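Local coordinates for protein TssK (Serratia sp. FS14, PDB 5Y0E) that probably serves as a baseplate component of the bacterial type VI secretion system, at residues A[63-68]-A[73-78]. Numbering follows the deposited sequence.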
ATOM      1  N   ASN A  63      14.940  28.678  -1.757  1.00 51.91           N
ATOM      2  CA  ASN A  63      15.172  28.783  -3.196  1.00 51.37           C
ATOM      3  C   ASN A  63      13.873  28.608  -3.980  1.00 53.27           C
ATOM      4  O   ASN A  63      13.575  29.381  -4.891  1.00 54.91           O
ATOM      5  CB  ASN A  63      16.190  27.732  -3.643  1.00 52.92           C
ATOM      6  CG  ASN A  63      17.619  28.153  -3.414  1.00 54.31           C
ATOM      7  OD1 ASN A  63      17.953  29.329  -3.491  1.00 59.31           O
ATOM      8  ND2 ASN A  63      18.482  27.184  -3.154  1.00 55.70           N
ATOM      9  N   ALA A  64      13.090  27.592  -3.635  1.00 52.19           N
ATOM     10  CA  ALA A  64      11.913  27.188  -4.384  1.00 48.26           C
ATOM     11  C   ALA A  64      11.046  26.333  -3.478  1.00 48.37           C
ATOM     12  O   ALA A  64      11.542  25.725  -2.532  1.00 50.02           O
ATOM     13  CB  ALA A  64      12.297  26.411  -5.640  1.00 46.24           C
ATOM     14  N   ALA A  65       9.755  26.282  -3.779  1.00 45.78           N
ATOM     15  CA  ALA A  65       8.841  25.428  -3.036  1.00 45.64           C
ATOM     16  C   ALA A  65       7.516  25.344  -3.775  1.00 45.87           C
ATOM     17  O   ALA A  65       7.157  26.242  -4.531  1.00 47.72           O
ATOM     18  CB  ALA A  65       8.617  25.956  -1.622  1.00 43.38           C
ATOM     19  N   SER A  66       6.783  24.262  -3.533  1.00 44.50           N
ATOM     20  CA  SER A  66       5.434  24.138  -4.062  1.00 40.79           C
ATOM     21  C   SER A  66       4.621  23.244  -3.144  1.00 41.75           C
ATOM     22  O   SER A  66       5.165  22.381  -2.455  1.00 42.40           O
ATOM     23  CB  SER A  66       5.438  23.589  -5.483  1.00 40.41           C
ATOM     24  OG  SER A  66       6.108  22.355  -5.540  1.00 45.70           O
ATOM     25  N   GLY A  67       3.322  23.455  -3.140  1.00 35.45           N
ATOM     26  CA  GLY A  67       2.499  22.668  -2.255  1.00 35.56           C
ATOM     27  C   GLY A  67       1.145  23.316  -2.071  1.00 36.25           C
ATOM     28  O   GLY A  67       0.684  24.055  -2.926  1.00 38.29           O
ATOM     29  N   ILE A  68       0.537  23.030  -0.931  1.00 36.49           N
ATOM     30  CA  ILE A  68      -0.789  23.507  -0.590  1.00 37.23           C
ATOM     31  C   ILE A  68      -0.818  23.910   0.877  1.00 40.46           C
ATOM     32  O   ILE A  68      -0.367  23.159   1.745  1.00 41.39           O
ATOM     33  CB  ILE A  68      -1.847  22.432  -0.882  1.00 38.29           C
ATOM     34  CG1 ILE A  68      -2.102  22.366  -2.376  1.00 40.83           C
ATOM     35  CG2 ILE A  68      -3.133  22.759  -0.194  1.00 39.48           C
ATOM     36  CD1 ILE A  68      -2.412  21.020  -2.853  1.00 43.75           C
ATOM     37  N   THR A  73      -4.872  26.702  -0.178  1.00 45.29           N
ATOM     38  CA  THR A  73      -4.304  27.541  -1.207  1.00 41.71           C
ATOM     39  C   THR A  73      -3.079  26.887  -1.812  1.00 40.45           C
ATOM     40  O   THR A  73      -2.094  26.691  -1.105  1.00 43.31           O
ATOM     41  CB  THR A  73      -3.934  28.870  -0.625  1.00 40.56           C
ATOM     42  OG1 THR A  73      -5.062  29.392   0.061  1.00 39.64           O
ATOM     43  CG2 THR A  73      -3.512  29.812  -1.718  1.00 40.74           C
ATOM     44  N   PRO A  74      -3.091  26.550  -3.091  1.00 39.47           N
ATOM     45  CA  PRO A  74      -1.875  26.063  -3.744  1.00 39.58           C
ATOM     46  C   PRO A  74      -0.890  27.184  -3.984  1.00 40.02           C
ATOM     47  O   PRO A  74      -1.263  28.347  -4.104  1.00 41.92           O
ATOM     48  CB  PRO A  74      -2.391  25.504  -5.068  1.00 39.79           C
ATOM     49  CG  PRO A  74      -3.653  26.216  -5.310  1.00 38.73           C
ATOM     50  CD  PRO A  74      -4.250  26.543  -3.991  1.00 39.82           C
ATOM     51  N   PHE A  75       0.382  26.823  -4.068  1.00 39.23           N
ATOM     52  CA  PHE A  75       1.436  27.796  -4.274  1.00 35.68           C
ATOM     53  C   PHE A  75       2.598  27.122  -4.964  1.00 39.96           C
ATOM     54  O   PHE A  75       2.787  25.915  -4.868  1.00 45.66           O
ATOM     55  CB  PHE A  75       1.928  28.431  -2.963  1.00 37.81           C
ATOM     56  CG  PHE A  75       2.555  27.450  -2.022  1.00 40.22           C
ATOM     57  CD1 PHE A  75       3.892  27.150  -2.108  1.00 41.48           C
ATOM     58  CD2 PHE A  75       1.790  26.802  -1.084  1.00 38.04           C
ATOM     59  CE1 PHE A  75       4.443  26.232  -1.283  1.00 39.43           C
ATOM     60  CE2 PHE A  75       2.344  25.897  -0.257  1.00 38.08           C
ATOM     61  CZ  PHE A  75       3.670  25.605  -0.353  1.00 40.42           C
ATOM     62  N   ARG A  76       3.401  27.946  -5.618  1.00 39.84           N
ATOM     63  CA  ARG A  76       4.583  27.513  -6.337  1.00 44.72           C
ATOM     64  C   ARG A  76       5.434  28.748  -6.580  1.00 50.99           C
ATOM     65  O   ARG A  76       4.917  29.765  -7.034  1.00 57.28           O
ATOM     66  CB  ARG A  76       4.203  26.844  -7.658  1.00 49.48           C
ATOM     67  CG  ARG A  76       5.376  26.544  -8.557  1.00 55.97           C
ATOM     68  CD  ARG A  76       4.921  25.945  -9.877  1.00 65.88           C
ATOM     69  NE  ARG A  76       3.913  24.913  -9.664  1.00 70.15           N
ATOM     70  CZ  ARG A  76       4.187  23.623  -9.488  1.00 70.62           C
ATOM     71  NH1 ARG A  76       5.444  23.197  -9.510  1.00 66.63           N
ATOM     72  NH2 ARG A  76       3.205  22.752  -9.288  1.00 68.44           N
ATOM     73  N   PHE A  77       6.721  28.675  -6.259  1.00 49.77           N
ATOM     74  CA  PHE A  77       7.605  29.790  -6.545  1.00 48.12           C
ATOM     75  C   PHE A  77       9.005  29.263  -6.767  1.00 50.68           C
ATOM     76  O   PHE A  77       9.334  28.141  -6.396  1.00 52.21           O
ATOM     77  CB  PHE A  77       7.591  30.851  -5.437  1.00 50.81           C
ATOM     78  CG  PHE A  77       8.142  30.385  -4.115  1.00 52.14           C
ATOM     79  CD1 PHE A  77       9.503  30.232  -3.916  1.00 54.37           C
ATOM     80  CD2 PHE A  77       7.299  30.136  -3.063  1.00 51.02           C
ATOM     81  CE1 PHE A  77      10.000  29.815  -2.710  1.00 54.68           C
ATOM     82  CE2 PHE A  77       7.793  29.727  -1.847  1.00 52.59           C
ATOM     83  CZ  PHE A  77       9.146  29.565  -1.673  1.00 55.99           C
ATOM     84  N   SER A  78       9.831  30.096  -7.377  1.00 51.07           N
ATOM     85  CA  SER A  78      11.216  29.735  -7.608  1.00 53.24           C
ATOM     86  C   SER A  78      12.011  30.999  -7.854  1.00 57.67           C
ATOM     87  O   SER A  78      11.514  31.955  -8.440  1.00 58.31           O
ATOM     88  CB  SER A  78      11.369  28.788  -8.784  1.00 51.80           C
ATOM     89  OG  SER A  78      12.735  28.580  -9.041  1.00 58.80           O
TER
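F75 lies across the glycine opposite it, G67, and F77 leans over A65. These two pairs form the tight side of an antiparallel ladder between strands 64-68 and 74-78. Both rings leave the backbone with CG between N and the carbonyl carbon (chi1 63° in F75), which swings them over the neighbouring strand. The CA of G67 makes a CH-pi contact over the face of the F75 ring, 4.0 Å from its centroid. CE2 of F75 comes within 3.4 Å of the G67 C atom. G67 has no side chain, so the ring lies directly on its backbone. CZ of F77 rests on the CB of A65 at 3.6 Å, and A65 N lies over the face of that ring. Beyond the ladder, L149 and L151 of strand 142-155 pack on F75, and L151 also touches F77.

Four backbone bonds lock the register. A65 and F77 exchange one pair, with F77 N to A65 O at 3.0 Å. G67 and F75 exchange the other, with F75 N to G67 O also at 3.0 Å.

The other face, bearing A64, S66, I68, P74, R76 and S78, is looser, and R76 and S78 are exposed. The R76 chain bends at chi3 (-45°) and lays its guanidinium over S66, with NH1 4.0 Å from CB. S66 OG is hydrogen-bonded to T47 OG1. I68 touches P74 through CG1, 4.1 Å from the proline CB. A second subunit packs on I68, P74 and R76 here.

The arrangement is a beta hairpin. It supplies two adjacent strands of a three-stranded antiparallel sheet, with strand 62-68 in the middle and strand 44-50 on its other side.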